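Local atomic coordinates of probable zinc protease PqqL (Escherichia coli, PDB entry 6OFT), a protein that is probably a periplasmic zinc metalloendopeptidase of the M16 family, this chain being the first half of the longer protein. Residues F55-M60 with A89-D94; T96-S101 with R192-N197. All blocks are in the same frame, centred on the assembly; numbering follows the deposited sequence.

Contact 1. Residues F55-M60 with A89-D94; sequences FVEHMM and AYTSYD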
ATOM      1  N   PHE A  55      -9.054  10.822 -13.903  1.00 21.76           N
ATOM      2  CA  PHE A  55      -9.239  11.929 -14.853  1.00 20.82           C
ATOM      3  C   PHE A  55      -9.458  13.242 -14.057  1.00 23.62           C
ATOM      4  O   PHE A  55      -8.796  14.239 -14.361  1.00 22.44           O
ATOM      5  CB  PHE A  55     -10.405  11.653 -15.829  1.00 22.68           C
ATOM      6  CG  PHE A  55     -10.390  12.375 -17.168  1.00 23.12           C
ATOM      7  CD1 PHE A  55     -10.049  13.724 -17.253  1.00 25.24           C
ATOM      8  CD2 PHE A  55     -10.788  11.724 -18.332  1.00 25.01           C
ATOM      9  CE1 PHE A  55     -10.042  14.390 -18.486  1.00 26.35           C
ATOM     10  CE2 PHE A  55     -10.793  12.392 -19.566  1.00 27.58           C
ATOM     11  CZ  PHE A  55     -10.432  13.722 -19.635  1.00 25.81           C
ATOM     12  N   VAL A  56     -10.310  13.213 -12.997  1.00 20.21           N
ATOM     13  CA  VAL A  56     -10.568  14.374 -12.116  1.00 19.76           C
ATOM     14  C   VAL A  56      -9.242  14.910 -11.516  1.00 23.16           C
ATOM     15  O   VAL A  56      -9.021  16.118 -11.520  1.00 20.41           O
ATOM     16  CB  VAL A  56     -11.650  14.084 -11.017  1.00 23.40           C
ATOM     17  CG1 VAL A  56     -11.609  15.113  -9.884  1.00 22.94           C
ATOM     18  CG2 VAL A  56     -13.046  14.021 -11.621  1.00 24.49           C
ATOM     19  N   GLU A  57      -8.366  13.991 -11.035  1.00 21.36           N
ATOM     20  CA  GLU A  57      -7.053  14.278 -10.449  1.00 21.69           C
ATOM     21  C   GLU A  57      -6.171  15.106 -11.404  1.00 24.72           C
ATOM     22  O   GLU A  57      -5.636  16.130 -11.004  1.00 22.52           O
ATOM     23  CB  GLU A  57      -6.370  12.962 -10.048  1.00 22.86           C
ATOM     24  CG  GLU A  57      -5.010  13.127  -9.383  1.00 28.93           C
ATOM     25  CD  GLU A  57      -3.937  12.332 -10.098  1.00 34.50           C
ATOM     26  OE1 GLU A  57      -3.022  12.951 -10.678  1.00 24.69           O
ATOM     27  OE2 GLU A  57      -4.033  11.087 -10.111  1.00 24.73           O
ATOM     28  N   HIS A  58      -6.079  14.680 -12.670  1.00 22.99           N
ATOM     29  CA  HIS A  58      -5.360  15.389 -13.729  1.00 24.05           C
ATOM     30  C   HIS A  58      -5.964  16.788 -13.981  1.00 25.44           C
ATOM     31  O   HIS A  58      -5.227  17.752 -14.187  1.00 23.53           O
ATOM     32  CB  HIS A  58      -5.393  14.557 -15.027  1.00 26.17           C
ATOM     33  CG  HIS A  58      -4.331  13.506 -15.085  1.00 30.38           C
ATOM     34  ND1 HIS A  58      -3.284  13.599 -15.975  1.00 33.00           N
ATOM     35  CD2 HIS A  58      -4.172  12.385 -14.343  1.00 32.58           C
ATOM     36  CE1 HIS A  58      -2.528  12.537 -15.759  1.00 31.98           C
ATOM     37  NE2 HIS A  58      -3.019  11.778 -14.785  1.00 32.20           N
ATOM     38  N   MET A  59      -7.292  16.904 -13.903  1.00 21.85           N
ATOM     39  CA  MET A  59      -7.988  18.170 -14.152  1.00 21.24           C
ATOM     40  C   MET A  59      -7.719  19.248 -13.098  1.00 25.21           C
ATOM     41  O   MET A  59      -8.023  20.414 -13.355  1.00 24.62           O
ATOM     42  CB  MET A  59      -9.504  17.961 -14.346  1.00 23.47           C
ATOM     43  CG  MET A  59      -9.901  17.263 -15.656  1.00 26.94           C
ATOM     44  SD  MET A  59      -9.143  17.880 -17.186  1.00 30.70           S
ATOM     45  CE  MET A  59      -9.579  19.673 -17.101  1.00 27.49           C
ATOM     46  N   MET A  60      -7.113  18.891 -11.941  1.00 20.86           N
ATOM     47  CA  MET A  60      -6.803  19.879 -10.895  1.00 20.15           C
ATOM     48  C   MET A  60      -5.672  20.812 -11.327  1.00 26.56           C
ATOM     49  O   MET A  60      -5.606  21.966 -10.896  1.00 26.03           O
ATOM     50  CB  MET A  60      -6.468  19.196  -9.550  1.00 21.53           C
ATOM     51  CG  MET A  60      -7.654  18.477  -8.902  1.00 23.65           C
ATOM     52  SD  MET A  60      -9.168  19.450  -8.686  1.00 25.84           S
ATOM     53  CE  MET A  60     -10.146  18.776 -10.005  1.00 23.48           C
ATOM     54  N   ALA A  89       0.582  14.185  -7.619  1.00 19.82           N
ATOM     55  CA  ALA A  89      -0.764  13.731  -7.251  1.00 19.46           C
ATOM     56  C   ALA A  89      -0.882  12.285  -7.675  1.00 22.93           C
ATOM     57  O   ALA A  89      -0.161  11.866  -8.572  1.00 21.47           O
ATOM     58  CB  ALA A  89      -1.832  14.571  -7.959  1.00 19.91           C
ATOM     59  N   TYR A  90      -1.776  11.522  -7.038  1.00 19.81           N
ATOM     60  CA  TYR A  90      -2.008  10.140  -7.427  1.00 21.16           C
ATOM     61  C   TYR A  90      -3.435   9.752  -7.105  1.00 23.86           C
ATOM     62  O   TYR A  90      -4.016  10.294  -6.163  1.00 20.70           O
ATOM     63  CB  TYR A  90      -0.998   9.156  -6.760  1.00 23.59           C
ATOM     64  CG  TYR A  90      -1.186   8.941  -5.273  1.00 26.12           C
ATOM     65  CD1 TYR A  90      -2.138   8.040  -4.790  1.00 28.01           C
ATOM     66  CD2 TYR A  90      -0.359   9.572  -4.349  1.00 27.05           C
ATOM     67  CE1 TYR A  90      -2.317   7.840  -3.420  1.00 28.24           C
ATOM     68  CE2 TYR A  90      -0.503   9.348  -2.977  1.00 28.10           C
ATOM     69  CZ  TYR A  90      -1.466   8.462  -2.519  1.00 36.44           C
ATOM     70  OH  TYR A  90      -1.613   8.247  -1.167  1.00 36.45           O
ATOM     71  N   THR A  91      -3.956   8.763  -7.846  1.00 20.52           N
ATOM     72  CA  THR A  91      -5.273   8.186  -7.635  1.00 20.68           C
ATOM     73  C   THR A  91      -5.092   6.691  -7.450  1.00 24.58           C
ATOM     74  O   THR A  91      -4.459   6.031  -8.279  1.00 24.55           O
ATOM     75  CB  THR A  91      -6.233   8.494  -8.801  1.00 22.43           C
ATOM     76  OG1 THR A  91      -6.217   9.889  -9.060  1.00 18.55           O
ATOM     77  CG2 THR A  91      -7.667   8.060  -8.502  1.00 20.39           C
ATOM     78  N   SER A  92      -5.646   6.157  -6.365  1.00 19.66           N
ATOM     79  CA  SER A  92      -5.576   4.719  -6.118  1.00 18.86           C
ATOM     80  C   SER A  92      -7.014   4.211  -6.026  1.00 22.85           C
ATOM     81  O   SER A  92      -7.957   4.945  -6.335  1.00 22.20           O
ATOM     82  CB  SER A  92      -4.805   4.435  -4.830  1.00 19.84           C
ATOM     83  OG  SER A  92      -5.513   4.900  -3.687  1.00 28.20           O
ATOM     84  N   TYR A  93      -7.186   2.967  -5.605  1.00 20.83           N
ATOM     85  CA  TYR A  93      -8.514   2.388  -5.410  1.00 20.85           C
ATOM     86  C   TYR A  93      -9.269   3.132  -4.301  1.00 24.63           C
ATOM     87  O   TYR A  93     -10.466   3.348  -4.405  1.00 25.74           O
ATOM     88  CB  TYR A  93      -8.361   0.924  -4.960  1.00 22.31           C
ATOM     89  CG  TYR A  93      -7.767   0.014  -6.003  1.00 24.74           C
ATOM     90  CD1 TYR A  93      -8.549  -0.506  -7.028  1.00 26.36           C
ATOM     91  CD2 TYR A  93      -6.430  -0.378  -5.935  1.00 26.45           C
ATOM     92  CE1 TYR A  93      -8.011  -1.366  -7.982  1.00 27.01           C
ATOM     93  CE2 TYR A  93      -5.876  -1.224  -6.897  1.00 27.61           C
ATOM     94  CZ  TYR A  93      -6.677  -1.728  -7.909  1.00 31.90           C
ATOM     95  OH  TYR A  93      -6.166  -2.594  -8.841  1.00 34.62           O
ATOM     96  N   ASP A  94      -8.551   3.522  -3.250  1.00 21.92           N
ATOM     97  CA  ASP A  94      -9.073   4.079  -2.000  1.00 22.18           C
ATOM     98  C   ASP A  94      -9.073   5.587  -1.845  1.00 23.29           C
ATOM     99  O   ASP A  94      -9.798   6.097  -0.994  1.00 21.99           O
ATOM    100  CB  ASP A  94      -8.274   3.486  -0.824  1.00 24.04           C
ATOM    101  CG  ASP A  94      -8.054   1.998  -0.894  1.00 35.10           C
ATOM    102  OD1 ASP A  94      -9.053   1.252  -0.954  1.00 37.20           O
ATOM    103  OD2 ASP A  94      -6.889   1.579  -0.900  1.00 41.16           O
TER

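Contact 2. Residues T96-S101 with R192-N197; sequences TVYQVS and RWYQPN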
ATOM      1  N   THR A  96      -7.510   9.795  -3.500  1.00 20.16           N
ATOM      2  CA  THR A  96      -6.885  10.721  -4.436  1.00 19.92           C
ATOM      3  C   THR A  96      -6.111  11.664  -3.536  1.00 21.38           C
ATOM      4  O   THR A  96      -6.684  12.208  -2.592  1.00 20.56           O
ATOM      5  CB  THR A  96      -7.910  11.474  -5.290  1.00 22.10           C
ATOM      6  OG1 THR A  96      -8.924  10.577  -5.729  1.00 26.07           O
ATOM      7  CG2 THR A  96      -7.265  12.121  -6.487  1.00 16.62           C
ATOM      8  N   VAL A  97      -4.808  11.811  -3.771  1.00 18.15           N
ATOM      9  CA  VAL A  97      -3.972  12.656  -2.910  1.00 17.88           C
ATOM     10  C   VAL A  97      -3.216  13.680  -3.751  1.00 22.07           C
ATOM     11  O   VAL A  97      -2.642  13.315  -4.789  1.00 21.01           O
ATOM     12  CB  VAL A  97      -3.018  11.812  -1.991  1.00 21.93           C
ATOM     13  CG1 VAL A  97      -2.158  12.706  -1.093  1.00 21.35           C
ATOM     14  CG2 VAL A  97      -3.804  10.831  -1.119  1.00 22.01           C
ATOM     15  N   TYR A  98      -3.184  14.947  -3.267  1.00 19.31           N
ATOM     16  CA  TYR A  98      -2.520  16.094  -3.899  1.00 18.58           C
ATOM     17  C   TYR A  98      -1.387  16.534  -3.001  1.00 20.88           C
ATOM     18  O   TYR A  98      -1.604  16.790  -1.813  1.00 17.16           O
ATOM     19  CB  TYR A  98      -3.540  17.215  -4.166  1.00 18.72           C
ATOM     20  CG  TYR A  98      -4.664  16.747  -5.062  1.00 18.39           C
ATOM     21  CD1 TYR A  98      -4.555  16.828  -6.444  1.00 20.14           C
ATOM     22  CD2 TYR A  98      -5.820  16.170  -4.527  1.00 17.79           C
ATOM     23  CE1 TYR A  98      -5.563  16.355  -7.276  1.00 20.12           C
ATOM     24  CE2 TYR A  98      -6.831  15.686  -5.348  1.00 16.84           C
ATOM     25  CZ  TYR A  98      -6.704  15.796  -6.723  1.00 24.21           C
ATOM     26  OH  TYR A  98      -7.709  15.385  -7.552  1.00 21.98           O
ATOM     27  N   GLN A  99      -0.162  16.536  -3.546  1.00 18.46           N
ATOM     28  CA  GLN A  99       1.051  16.708  -2.742  1.00 19.14           C
ATOM     29  C   GLN A  99       1.922  17.872  -3.161  1.00 24.16           C
ATOM     30  O   GLN A  99       2.209  18.041  -4.348  1.00 22.29           O
ATOM     31  CB  GLN A  99       1.895  15.398  -2.762  1.00 19.90           C
ATOM     32  CG  GLN A  99       1.102  14.102  -2.439  1.00 21.64           C
ATOM     33  CD  GLN A  99       1.822  12.818  -2.829  1.00 34.56           C
ATOM     34  OE1 GLN A  99       2.498  12.740  -3.851  1.00 33.85           O
ATOM     35  NE2 GLN A  99       1.674  11.767  -2.029  1.00 18.84           N
ATOM     36  N   VAL A 100       2.334  18.685  -2.166  1.00 21.00           N
ATOM     37  CA  VAL A 100       3.264  19.793  -2.360  1.00 20.46           C
ATOM     38  C   VAL A 100       4.307  19.744  -1.206  1.00 24.40           C
ATOM     39  O   VAL A 100       3.935  19.634  -0.039  1.00 23.25           O
ATOM     40  CB  VAL A 100       2.604  21.199  -2.480  1.00 23.03           C
ATOM     41  CG1 VAL A 100       3.655  22.284  -2.757  1.00 22.07           C
ATOM     42  CG2 VAL A 100       1.510  21.235  -3.551  1.00 22.53           C
ATOM     43  N   SER A 101       5.594  19.821  -1.554  1.00 20.01           N
ATOM     44  CA  SER A 101       6.711  19.909  -0.623  1.00 19.46           C
ATOM     45  C   SER A 101       7.410  21.225  -0.948  1.00 21.87           C
ATOM     46  O   SER A 101       7.752  21.464  -2.106  1.00 19.25           O
ATOM     47  CB  SER A 101       7.686  18.750  -0.821  1.00 23.48           C
ATOM     48  OG  SER A 101       8.655  18.744   0.221  1.00 29.93           O
ATOM     49  N   ARG A 192     -19.695  15.428  -6.237  1.00 26.30           N
ATOM     50  CA  ARG A 192     -20.224  14.319  -5.439  1.00 26.71           C
ATOM     51  C   ARG A 192     -19.269  13.937  -4.298  1.00 30.09           C
ATOM     52  O   ARG A 192     -19.722  13.696  -3.178  1.00 29.10           O
ATOM     53  CB  ARG A 192     -20.468  13.080  -6.340  1.00 26.96           C
ATOM     54  CG  ARG A 192     -21.056  11.850  -5.625  1.00 35.26           C
ATOM     55  CD  ARG A 192     -22.082  11.069  -6.451  1.00 40.65           C
ATOM     56  NE  ARG A 192     -21.562  10.655  -7.754  1.00 48.42           N
ATOM     57  CZ  ARG A 192     -22.055  11.056  -8.920  1.00 66.41           C
ATOM     58  NH1 ARG A 192     -23.110  11.859  -8.962  1.00 64.45           N
ATOM     59  NH2 ARG A 192     -21.507  10.645 -10.051  1.00 51.35           N
ATOM     60  N   TRP A 193     -17.954  13.849  -4.596  1.00 25.71           N
ATOM     61  CA  TRP A 193     -16.954  13.356  -3.653  1.00 24.07           C
ATOM     62  C   TRP A 193     -16.030  14.408  -3.052  1.00 26.69           C
ATOM     63  O   TRP A 193     -15.491  14.169  -1.966  1.00 26.98           O
ATOM     64  CB  TRP A 193     -16.131  12.240  -4.326  1.00 22.26           C
ATOM     65  CG  TRP A 193     -16.986  11.102  -4.811  1.00 23.67           C
ATOM     66  CD1 TRP A 193     -17.333  10.833  -6.103  1.00 26.79           C
ATOM     67  CD2 TRP A 193     -17.686  10.148  -3.998  1.00 23.77           C
ATOM     68  NE1 TRP A 193     -18.169   9.740  -6.151  1.00 26.50           N
ATOM     69  CE2 TRP A 193     -18.392   9.290  -4.875  1.00 28.04           C
ATOM     70  CE3 TRP A 193     -17.762   9.912  -2.610  1.00 24.59           C
ATOM     71  CZ2 TRP A 193     -19.175   8.221  -4.409  1.00 27.54           C
ATOM     72  CZ3 TRP A 193     -18.512   8.834  -2.157  1.00 26.10           C
ATOM     73  CH2 TRP A 193     -19.206   8.004  -3.051  1.00 27.17           C
ATOM     74  N   TYR A 194     -15.805  15.542  -3.749  1.00 22.71           N
ATOM     75  CA  TYR A 194     -14.920  16.613  -3.251  1.00 22.04           C
ATOM     76  C   TYR A 194     -15.692  17.629  -2.428  1.00 26.94           C
ATOM     77  O   TYR A 194     -16.022  18.728  -2.900  1.00 28.47           O
ATOM     78  CB  TYR A 194     -14.115  17.296  -4.383  1.00 21.98           C
ATOM     79  CG  TYR A 194     -13.001  16.463  -4.976  1.00 21.43           C
ATOM     80  CD1 TYR A 194     -13.268  15.243  -5.595  1.00 23.15           C
ATOM     81  CD2 TYR A 194     -11.694  16.946  -5.021  1.00 21.86           C
ATOM     82  CE1 TYR A 194     -12.247  14.487  -6.173  1.00 24.39           C
ATOM     83  CE2 TYR A 194     -10.675  16.224  -5.644  1.00 22.16           C
ATOM     84  CZ  TYR A 194     -10.957  14.994  -6.219  1.00 29.10           C
ATOM     85  OH  TYR A 194      -9.952  14.264  -6.800  1.00 27.22           O
ATOM     86  N   GLN A 195     -16.026  17.225  -1.204  1.00 23.63           N
ATOM     87  CA  GLN A 195     -16.730  18.029  -0.200  1.00 23.95           C
ATOM     88  C   GLN A 195     -15.941  17.906   1.107  1.00 26.97           C
ATOM     89  O   GLN A 195     -15.263  16.884   1.257  1.00 24.88           O
ATOM     90  CB  GLN A 195     -18.218  17.622  -0.066  1.00 25.50           C
ATOM     91  CG  GLN A 195     -19.082  17.894  -1.339  1.00 26.31           C
ATOM     92  CD  GLN A 195     -18.976  19.287  -1.956  1.00 35.28           C
ATOM     93  OE1 GLN A 195     -18.585  20.256  -1.318  1.00 33.85           O
ATOM     94  NE2 GLN A 195     -19.328  19.430  -3.230  1.00 23.62           N
ATOM     95  N   PRO A 196     -15.928  18.947   1.997  1.00 22.41           N
ATOM     96  CA  PRO A 196     -15.020  18.931   3.162  1.00 22.14           C
ATOM     97  C   PRO A 196     -15.032  17.720   4.083  1.00 26.26           C
ATOM     98  O   PRO A 196     -13.960  17.343   4.523  1.00 26.07           O
ATOM     99  CB  PRO A 196     -15.405  20.204   3.931  1.00 23.71           C
ATOM    100  CG  PRO A 196     -15.861  21.115   2.885  1.00 27.92           C
ATOM    101  CD  PRO A 196     -16.612  20.254   1.898  1.00 23.83           C
ATOM    102  N   ASN A 197     -16.191  17.103   4.355  1.00 25.55           N
ATOM    103  CA  ASN A 197     -16.291  15.957   5.268  1.00 25.78           C
ATOM    104  C   ASN A 197     -15.647  14.656   4.716  1.00 29.69           C
ATOM    105  O   ASN A 197     -15.557  13.664   5.444  1.00 30.00           O
ATOM    106  CB  ASN A 197     -17.753  15.734   5.689  1.00 27.86           C
ATOM    107  CG  ASN A 197     -18.634  15.134   4.618  1.00 36.57           C
ATOM    108  OD1 ASN A 197     -18.444  15.348   3.418  1.00 29.00           O
ATOM    109  ND2 ASN A 197     -19.631  14.370   5.039  1.00 29.60           N
TER
HETATM  110  O   HOH W   1     -10.543  11.801  -7.791  1.00 22.37           O

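Contact 1. Residues F55-M60 with A89-D94
Glu57 and Thr91 form the one hydrogen bond between residues 55-60 and 89-94. The donor is Thr91 OG1, 2.7 Å from Glu57 OE2, and it approaches the anti lone pair of that oxygen, on the side turned away from OE1. Two torsions set up the meeting. The Glu57 chain leaves the helix with CG anti to its backbone N (chi1 -178°) and bends at chi2 (-125°), which brings the carboxylate against the strand; the Thr91 hydroxyl stands beside its own backbone N, anti to the carbonyl carbon. The two side chains run alongside each other with opposed directions, and Thr91 OG1 also lies 3.2 Å from Glu57 CB. Glu57 OE2 is 3.2 Å from Thr91 N, but the angle is too poor for a second bond.

Van der Waals packing supplies the rest. The methyl of Ala89 sits beside the other carboxylate oxygen, with CB 3.4 Å from Glu57 OE1, and it lies 3.8 Å from Glu57 CG. The carboxylate thus has a hydroxyl at one oxygen and a methyl at the other. Tyr90, between these two residues, points its CB away from the helix, and its hydroxyl bonds to Glu95.

At the backbone level, the short helical and strand segments run nearly antiparallel, at 166°. His58, next along the helix, takes no part in the strand contact; its ND1 bonds to Glu134 and its ring meets that of His54 edge-to-face. His54, Glu57 and His58 spell the inverted HxxEH zinc-binding motif of M16 peptidases, in which the histidines and Glu134 are predicted zinc ligands and Glu57 the predicted proton acceptor, here placed against the edge strand of the domain's sheet.

Contact 2. Residues T96-S101 with R192-N197
Tyr194, the centre of an inverse gamma turn just after helix 183-193, reaches the six-stranded mixed sheet of the M16 domain and meets Tyr98 and Thr96 on strand 96-103. The two tyrosines converge and join through their hydroxyls, with Tyr98 OH and Tyr194 OH hydrogen-bonded at 2.6 Å. Tyr194 OH lies in the plane of the Tyr98 ring, at its edge. The rings also touch at their rims, with Tyr98 CE2 3.9 Å from Tyr194 CE2. A phenylalanine in place of Tyr98 would probably deprive the buried Tyr194 hydroxyl of its direct protein partner across this contact. Thr96 and Tyr194 cross at about a right angle. Thr96 CG2 is anti to the backbone N, and the flank of this methyl packs 3.5 Å from Tyr194 OH. The threonine hydroxyl bonds to the backbone O of Thr40 and, in addition, joins the tyrosine indirectly: a water in the plane of the Tyr194 ring donates to Thr96 OG1 at 2.9 Å and lies 2.7 Å from Tyr194 OH.

Overall arrangement
Contacts 1 and 2 are centred 9 Å apart and share one sheet, where Tyr90 O and Val97 N of neighbouring strands, 2.9 Å apart, probably form a hydrogen bond. Packing also joins them: Tyr98 OH comes within 3.2 Å of Glu57 CA and 3.4 Å of Met60 CG, and Val56 of helix 52-59 touches Tyr194. That helix meets strand 87-91 in contact 1 and the Tyr98-Tyr194 pair of contact 2. Contact 1 includes part of the predicted site, Glu57 and His58, the Glu57 side chain being about 4 Å from that of His54. Contact 2 lies just behind, with the Tyr98 side chain about 4 Å from that of Glu57, consistent with a second-shell position.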